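PDB 5V0T: alpha,alpha-trehalose-phosphate synthase (UDP-forming) from Burkholderia xenovorans, which belongs to glycosyltransferase family 20, enzymes of the GT-B fold in which two Rossmann-like domains face each other across a ligand-binding cleft. Local coordinates for residues A264-R269 with K304-Q309; D276-S281 with D323-L328. One frame throughout, in Å; residues are numbered along the deposited sequence.

Interaction 1. Residues A264-R269 with K304-Q309; sequences ATLHSR and KVSFLQ. With EDO (1,2-ethanediol), chain K.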
loop_
_atom_site.group_PDB
_atom_site.type_symbol
_atom_site.label_atom_id
_atom_site.label_comp_id
_atom_site.label_asym_id
_atom_site.label_seq_id
_atom_site.Cartn_x
_atom_site.Cartn_y
_atom_site.Cartn_z
ATOM N N ALA A 264 -15.668 13.327 -22.907
ATOM C CA ALA A 264 -16.983 13.467 -23.520
ATOM C C ALA A 264 -18.097 13.284 -22.494
ATOM O O ALA A 264 -19.061 14.057 -22.468
ATOM C CB ALA A 264 -17.130 12.458 -24.659
ATOM N N THR A 265 -17.974 12.268 -21.634
ATOM C CA THR A 265 -18.977 12.013 -20.606
ATOM C C THR A 265 -19.128 13.193 -19.651
ATOM O O THR A 265 -20.244 13.520 -19.231
ATOM C CB THR A 265 -18.604 10.753 -19.816
ATOM O OG1 THR A 265 -18.479 9.645 -20.710
ATOM C CG2 THR A 265 -19.660 10.441 -18.768
ATOM N N LEU A 266 -18.017 13.826 -19.267
ATOM C CA LEU A 266 -18.091 14.916 -18.296
ATOM C C LEU A 266 -18.641 16.197 -18.902
ATOM O O LEU A 266 -19.227 17.012 -18.182
ATOM C CB LEU A 266 -16.707 15.201 -17.714
ATOM C CG LEU A 266 -16.118 14.176 -16.754
ATOM C CD1 LEU A 266 -14.611 14.421 -16.641
ATOM C CD2 LEU A 266 -16.802 14.269 -15.389
ATOM N N HIS A 267 -18.469 16.370 -20.212
ATOM C CA HIS A 267 -18.659 17.620 -20.949
ATOM C C HIS A 267 -18.511 18.867 -20.081
ATOM O O HIS A 267 -19.493 19.544 -19.745
ATOM C CB HIS A 267 -20.001 17.622 -21.694
ATOM C CG HIS A 267 -21.174 17.235 -20.856
ATOM N ND1 HIS A 267 -21.787 18.109 -19.987
ATOM C CD2 HIS A 267 -21.869 16.076 -20.779
ATOM C CE1 HIS A 267 -22.802 17.502 -19.398
ATOM N NE2 HIS A 267 -22.873 16.266 -19.861
ATOM N N SER A 268 -17.262 19.141 -19.711
ATOM C CA SER A 268 -16.762 20.331 -19.024
ATOM C C SER A 268 -16.990 20.294 -17.513
ATOM O O SER A 268 -16.519 21.204 -16.822
ATOM C CB SER A 268 -17.343 21.650 -19.569
ATOM O OG SER A 268 -18.630 21.900 -19.032
ATOM N N ARG A 269 -17.690 19.294 -16.974
ATOM C CA ARG A 269 -17.756 19.181 -15.522
ATOM C C ARG A 269 -16.373 18.841 -14.984
ATOM O O ARG A 269 -15.584 18.158 -15.639
ATOM C CB ARG A 269 -18.755 18.101 -15.093
ATOM C CG ARG A 269 -20.195 18.409 -15.492
ATOM C CD ARG A 269 -21.147 17.332 -14.988
ATOM N NE ARG A 269 -22.497 17.576 -15.489
ATOM C CZ ARG A 269 -23.140 16.785 -16.338
ATOM N NH1 ARG A 269 -24.364 17.113 -16.743
ATOM N NH2 ARG A 269 -22.574 15.670 -16.773
ATOM N N LYS A 304 -21.958 20.284 -11.870
ATOM C CA LYS A 304 -20.709 20.871 -12.344
ATOM C C LYS A 304 -19.482 20.048 -11.979
ATOM O O LYS A 304 -18.363 20.449 -12.313
ATOM C CB LYS A 304 -20.546 22.297 -11.800
ATOM C CG LYS A 304 -21.721 23.205 -12.141
ATOM C CD LYS A 304 -22.054 23.123 -13.615
ATOM C CE LYS A 304 -23.019 24.222 -14.049
ATOM N NZ LYS A 304 -22.345 25.532 -14.216
ATOM N N VAL A 305 -19.654 18.920 -11.295
ATOM C CA VAL A 305 -18.541 18.063 -10.911
ATOM C C VAL A 305 -19.081 16.645 -10.810
ATOM O O VAL A 305 -20.261 16.437 -10.514
ATOM C CB VAL A 305 -17.896 18.535 -9.578
ATOM C CG1 VAL A 305 -18.923 18.544 -8.450
ATOM C CG2 VAL A 305 -16.678 17.670 -9.193
ATOM N N SER A 306 -18.227 15.671 -11.093
ATOM C CA SER A 306 -18.535 14.269 -10.850
ATOM C C SER A 306 -17.346 13.608 -10.172
ATOM O O SER A 306 -16.204 14.050 -10.309
ATOM C CB SER A 306 -18.877 13.512 -12.143
ATOM O OG SER A 306 -20.219 13.751 -12.517
ATOM N N PHE A 307 -17.641 12.550 -9.416
ATOM C CA PHE A 307 -16.676 11.854 -8.575
ATOM C C PHE A 307 -16.545 10.442 -9.150
ATOM O O PHE A 307 -17.490 9.645 -9.089
ATOM C CB PHE A 307 -17.148 11.874 -7.116
ATOM C CG PHE A 307 -16.335 11.025 -6.168
ATOM C CD1 PHE A 307 -15.023 10.658 -6.447
ATOM C CD2 PHE A 307 -16.908 10.595 -4.967
ATOM C CE1 PHE A 307 -14.295 9.855 -5.559
ATOM C CE2 PHE A 307 -16.185 9.786 -4.067
ATOM C CZ PHE A 307 -14.877 9.433 -4.364
ATOM N N LEU A 308 -15.401 10.169 -9.764
ATOM C CA LEU A 308 -15.061 8.840 -10.254
ATOM C C LEU A 308 -14.332 8.077 -9.144
ATOM O O LEU A 308 -13.222 8.452 -8.749
ATOM C CB LEU A 308 -14.196 8.960 -11.509
ATOM C CG LEU A 308 -13.622 7.643 -12.048
ATOM C CD1 LEU A 308 -14.731 6.685 -12.493
ATOM C CD2 LEU A 308 -12.626 7.913 -13.181
ATOM N N GLN A 309 -14.950 7.000 -8.637
ATOM C CA GLN A 309 -14.304 6.100 -7.682
ATOM C C GLN A 309 -14.093 4.762 -8.377
ATOM O O GLN A 309 -15.049 4.009 -8.606
ATOM C CB GLN A 309 -15.130 5.910 -6.411
ATOM C CG GLN A 309 -14.541 4.814 -5.485
ATOM C CD GLN A 309 -13.281 5.288 -4.770
ATOM O OE1 GLN A 309 -13.332 6.234 -4.010
ATOM N NE2 GLN A 309 -12.137 4.622 -5.022
HETATM C C1 EDO K . -20.757 12.469 -15.723
HETATM O O1 EDO K . -20.673 13.870 -15.420
HETATM C C2 EDO K . -21.942 11.877 -14.967
HETATM O O2 EDO K . -23.170 12.246 -15.619
#
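In the Rossmann-like sheet of the C-terminal half of this GT-B enzyme, L266 and R269 meet K304 and S306 where the chain leaves helix 257-266 and enters strand 270-275 beside the start of strand 305-310. It is a worked example of how an alpha/beta unit closes a helix before entering its sheet. The helix ends at L266, H267 breaks the helical conformation with positive phi, and a bond of 3.0 Å from the backbone N of R269 to O of L266 spans the exit. R269 then lies against K304 just ahead of the parallel pairing of K270 and I272 with S306. Its CA makes a CH...O contact of 3.5 Å with O of K304, bent to 120° at the hydrogen, and its CB and CG pass alongside the same peptide group.

The arginine chain takes CG anti to its own carbonyl carbon (chi1 -64°) and stays extended as far as NE, which bonds to N303 O. One guanidinium face has H267 ND1 4.0 Å above it, displaced toward the rim. L266 touches through a single branch, its CD2 lying 3.9 Å from CB of S306. The serine hydroxyl bonds to T345 O in the segment leading to strand 347-350, which flanks strand 305-310. Arginine and serine are joined indirectly by a 1,2-ethanediol, probably from the crystallisation liquor: its O1 receives NH2 of R269 at 2.9 Å (140° at the hydrogen) and is hydrogen-bonded to OG of S306, also at 2.9 Å.

Interaction 2. Residues D276-S281 with D323-L328; sequences DRLDYS and DIRLQL. With UDP (uridine-5'-diphosphate), chain I; G6P (6-O-phosphono-alpha-D-glucopyranose), chain J.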
loop_
_atom_site.group_PDB
_atom_site.type_symbol
_atom_site.label_atom_id
_atom_site.label_comp_id
_atom_site.label_asym_id
_atom_site.label_seq_id
_atom_site.Cartn_x
_atom_site.Cartn_y
_atom_site.Cartn_z
ATOM N N ASP A 276 -8.827 2.991 -5.404
ATOM C CA ASP A 276 -8.576 2.284 -4.147
ATOM C C ASP A 276 -9.065 0.854 -4.272
ATOM O O ASP A 276 -10.220 0.654 -4.643
ATOM C CB ASP A 276 -9.338 2.907 -2.960
ATOM C CG ASP A 276 -9.095 4.387 -2.787
ATOM O OD1 ASP A 276 -9.611 5.180 -3.605
ATOM O OD2 ASP A 276 -8.430 4.760 -1.789
ATOM N N ARG A 277 -8.246 -0.136 -3.899
ATOM C CA ARG A 277 -8.842 -1.426 -3.549
ATOM C C ARG A 277 -10.007 -1.162 -2.596
ATOM O O ARG A 277 -9.936 -0.265 -1.751
ATOM C CB ARG A 277 -7.809 -2.351 -2.894
ATOM C CG ARG A 277 -6.717 -2.904 -3.829
ATOM C CD ARG A 277 -5.771 -3.877 -3.055
ATOM N NE ARG A 277 -5.224 -3.204 -1.883
ATOM C CZ ARG A 277 -5.659 -3.373 -0.636
ATOM N NH1 ARG A 277 -6.621 -4.247 -0.361
ATOM N NH2 ARG A 277 -5.118 -2.661 0.337
ATOM N N LEU A 278 -11.113 -1.895 -2.759
ATOM C CA LEU A 278 -12.272 -1.658 -1.892
ATOM C C LEU A 278 -12.013 -2.342 -0.544
ATOM O O LEU A 278 -12.587 -3.373 -0.181
ATOM C CB LEU A 278 -13.574 -2.109 -2.553
ATOM C CG LEU A 278 -14.818 -1.284 -2.157
ATOM C CD1 LEU A 278 -16.064 -1.680 -2.958
ATOM C CD2 LEU A 278 -15.131 -1.432 -0.644
ATOM N N ASP A 279 -11.125 -1.709 0.209
ATOM C CA ASP A 279 -10.672 -2.148 1.515
ATOM C C ASP A 279 -11.257 -1.219 2.580
ATOM O O ASP A 279 -11.380 -0.012 2.354
ATOM C CB ASP A 279 -9.135 -2.129 1.532
ATOM C CG ASP A 279 -8.543 -2.914 2.681
ATOM O OD1 ASP A 279 -8.870 -2.636 3.858
ATOM O OD2 ASP A 279 -7.750 -3.836 2.395
ATOM N N TYR A 280 -11.617 -1.767 3.748
ATOM C CA TYR A 280 -12.100 -0.887 4.812
ATOM C C TYR A 280 -11.024 0.088 5.303
ATOM O O TYR A 280 -11.352 1.113 5.910
ATOM C CB TYR A 280 -12.656 -1.714 5.985
ATOM C CG TYR A 280 -11.777 -2.857 6.449
ATOM C CD1 TYR A 280 -10.634 -2.626 7.195
ATOM C CD2 TYR A 280 -12.095 -4.169 6.130
ATOM C CE1 TYR A 280 -9.834 -3.686 7.639
ATOM C CE2 TYR A 280 -11.304 -5.223 6.544
ATOM C CZ TYR A 280 -10.183 -4.978 7.299
ATOM O OH TYR A 280 -9.421 -6.048 7.710
ATOM N N SER A 281 -9.749 -0.180 5.033
ATOM C CA SER A 281 -8.704 0.770 5.412
ATOM C C SER A 281 -8.762 2.073 4.618
ATOM O O SER A 281 -8.149 3.061 5.036
ATOM C CB SER A 281 -7.323 0.136 5.207
ATOM O OG SER A 281 -7.098 -0.036 3.803
ATOM N N ASP A 323 -18.655 -7.007 3.491
ATOM C CA ASP A 323 -19.417 -6.031 4.271
ATOM C C ASP A 323 -19.104 -4.604 3.836
ATOM O O ASP A 323 -20.016 -3.806 3.604
ATOM C CB ASP A 323 -19.128 -6.193 5.771
ATOM C CG ASP A 323 -19.718 -7.463 6.359
ATOM O OD1 ASP A 323 -20.707 -7.995 5.812
ATOM O OD2 ASP A 323 -19.188 -7.926 7.391
ATOM N N ILE A 324 -17.820 -4.246 3.752
ATOM C CA ILE A 324 -17.506 -2.864 3.375
ATOM C C ILE A 324 -17.979 -2.583 1.957
ATOM O O ILE A 324 -18.390 -1.457 1.641
ATOM C CB ILE A 324 -15.998 -2.543 3.564
ATOM C CG1 ILE A 324 -15.675 -1.078 3.201
ATOM C CG2 ILE A 324 -15.086 -3.485 2.748
ATOM C CD1 ILE A 324 -16.472 -0.027 4.041
ATOM N N ARG A 325 -17.951 -3.591 1.077
ATOM C CA ARG A 325 -18.478 -3.372 -0.266
ATOM C C ARG A 325 -19.960 -3.026 -0.211
ATOM O O ARG A 325 -20.408 -2.062 -0.843
ATOM C CB ARG A 325 -18.254 -4.600 -1.155
ATOM C CG ARG A 325 -18.935 -4.463 -2.534
ATOM C CD ARG A 325 -18.908 -5.800 -3.321
ATOM N NE ARG A 325 -19.490 -5.677 -4.661
ATOM C CZ ARG A 325 -19.700 -6.725 -5.455
ATOM N NH1 ARG A 325 -19.376 -7.941 -5.027
ATOM N NH2 ARG A 325 -20.216 -6.565 -6.671
ATOM N N LEU A 326 -20.739 -3.805 0.548
ATOM C CA LEU A 326 -22.168 -3.539 0.671
ATOM C C LEU A 326 -22.431 -2.146 1.223
ATOM O O LEU A 326 -23.322 -1.432 0.737
ATOM C CB LEU A 326 -22.821 -4.582 1.571
ATOM C CG LEU A 326 -22.968 -5.999 1.028
ATOM C CD1 LEU A 326 -23.410 -6.930 2.161
ATOM C CD2 LEU A 326 -23.985 -6.014 -0.126
ATOM N N GLN A 327 -21.676 -1.751 2.246
ATOM C CA GLN A 327 -21.896 -0.441 2.838
ATOM C C GLN A 327 -21.644 0.654 1.813
ATOM O O GLN A 327 -22.460 1.573 1.667
ATOM C CB GLN A 327 -21.013 -0.251 4.070
ATOM C CG GLN A 327 -21.310 1.062 4.792
ATOM C CD GLN A 327 -20.564 1.247 6.101
ATOM O OE1 GLN A 327 -19.534 0.609 6.356
ATOM N NE2 GLN A 327 -21.087 2.137 6.943
ATOM N N LEU A 328 -20.550 0.535 1.054
ATOM C CA LEU A 328 -20.182 1.570 0.086
ATOM C C LEU A 328 -21.188 1.653 -1.048
ATOM O O LEU A 328 -21.508 2.749 -1.527
ATOM C CB LEU A 328 -18.790 1.299 -0.481
ATOM C CG LEU A 328 -18.237 2.425 -1.367
ATOM C CD1 LEU A 328 -18.094 3.707 -0.510
ATOM C CD2 LEU A 328 -16.897 2.010 -2.000
HETATM N N1 UDP I . -3.672 -0.081 -9.181
HETATM C C2 UDP I . -3.738 -0.666 -10.436
HETATM N N3 UDP I . -5.000 -0.905 -10.900
HETATM C C4 UDP I . -6.184 -0.621 -10.257
HETATM C C5 UDP I . -6.039 -0.010 -8.963
HETATM C C6 UDP I . -4.812 0.246 -8.483
HETATM O O2 UDP I . -2.749 -0.963 -11.083
HETATM O O4 UDP I . -7.254 -0.895 -10.814
HETATM C "C1'" UDP I . -2.340 0.206 -8.640
HETATM C "C2'" UDP I . -2.092 1.691 -8.384
HETATM O "O2'" UDP I . -1.652 2.317 -9.578
HETATM C "C3'" UDP I . -1.006 1.622 -7.309
HETATM C "C4'" UDP I . -1.405 0.376 -6.509
HETATM O "O4'" UDP I . -2.226 -0.424 -7.386
HETATM O "O3'" UDP I . 0.299 1.439 -7.851
HETATM C "C5'" UDP I . -2.145 0.642 -5.225
HETATM O "O5'" UDP I . -1.159 0.938 -4.217
HETATM P PA UDP I . -1.511 1.829 -2.956
HETATM O O1A UDP I . -2.263 3.079 -3.363
HETATM O O2A UDP I . -0.243 2.046 -2.217
HETATM O O3A UDP I . -2.520 0.965 -2.100
HETATM P PB UDP I . -2.657 -0.572 -1.738
HETATM O O1B UDP I . -1.209 -1.067 -1.690
HETATM O O2B UDP I . -3.238 -0.532 -0.308
HETATM O O3B UDP I . -3.511 -1.292 -2.714
HETATM C C1 G6P J . -1.214 -4.038 0.189
HETATM C C2 G6P J . -0.283 -4.966 0.951
HETATM C C3 G6P J . 0.396 -5.947 -0.007
HETATM C C4 G6P J . -0.677 -6.690 -0.807
HETATM C C5 G6P J . -1.582 -5.678 -1.512
HETATM C C6 G6P J . -2.634 -6.397 -2.358
HETATM O O1 G6P J . -0.410 -3.297 -0.721
HETATM O O2 G6P J . 0.687 -4.185 1.672
HETATM O O3 G6P J . 1.148 -6.884 0.783
HETATM O O4 G6P J . -0.054 -7.528 -1.803
HETATM O O5 G6P J . -2.184 -4.803 -0.545
HETATM O O6 G6P J . -3.380 -7.314 -1.538
HETATM P P G6P J . -3.425 -8.875 -1.931
HETATM O O1P G6P J . -4.299 -8.976 -3.156
HETATM O O2P G6P J . -3.972 -9.544 -0.702
HETATM O O3P G6P J . -1.989 -9.243 -2.228
#
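L278 points from the loop after strand 270-275 toward helix 319-339, where its forked end meets I324, R325 and L328. The leucine and isoleucine cross obliquely, CD2 of L278 standing 3.9 Å from CG1 of I324. The same methyl comes equally close to the backbone of the helix, at 3.9 Å from CA of R325, while CD1 runs against the aliphatic start of the R325 side chain. One turn further along the helix, L328 adds its CD2 at 3.9 Å from CG of L278, again at a slant. I324 holds CG1 anti to its backbone N (chi1 -179°), and this branch has a second task: it packs 3.9 Å from CA of Y280, whose ring meets those of Y321 and W95.

L278 is the centre of an inverse gamma turn, and the polar residues on either side of it in sequence are bound to each other. NH1 of R277 forms a salt bridge of 3.0 Å to OD2 of D279, which offers its anti lone pair and lies close to the guanidinium plane. OD2 also bonds to Y321 OH, and OD1 accepts the backbone N of S281 almost straight (173°), which makes an Asx turn. Held at this edge, R277 sends NE to O3B of uridine-5'-diphosphate at 2.7 Å and NH2 to its O2B at 2.9 Å. O5 of 6-O-phosphono-alpha-D-glucopyranose sits 3.4 Å above one guanidinium face, toward its rim. Toward the helix the contact is thus hydrocarbon packing, while D279, a second-shell residue, probably holds R277 with its edge to the diphosphate and one face to the sugar ring oxygen.

Both contacts belong to the same alpha/beta domain and involve the two ends of strand 270-275: interaction 1 lies just before it, interaction 2 just after it. Strand 305-310 of interaction 1 is followed in the chain by helix 319-339 of interaction 2, and the segments alternate in sequence. Their centres are about 23 Å apart, yet they touch through a probable hydrogen bond from NE2 of Q309 to OD1 of D276. Both are largely buried, each with one exposed residue at its margin, K304 in the first and R325 in the second. Interaction 1 mixes backbone and aliphatic contacts at the end far from UDP and G6P; interaction 2 is apolar toward the helix and ionic toward the cleft.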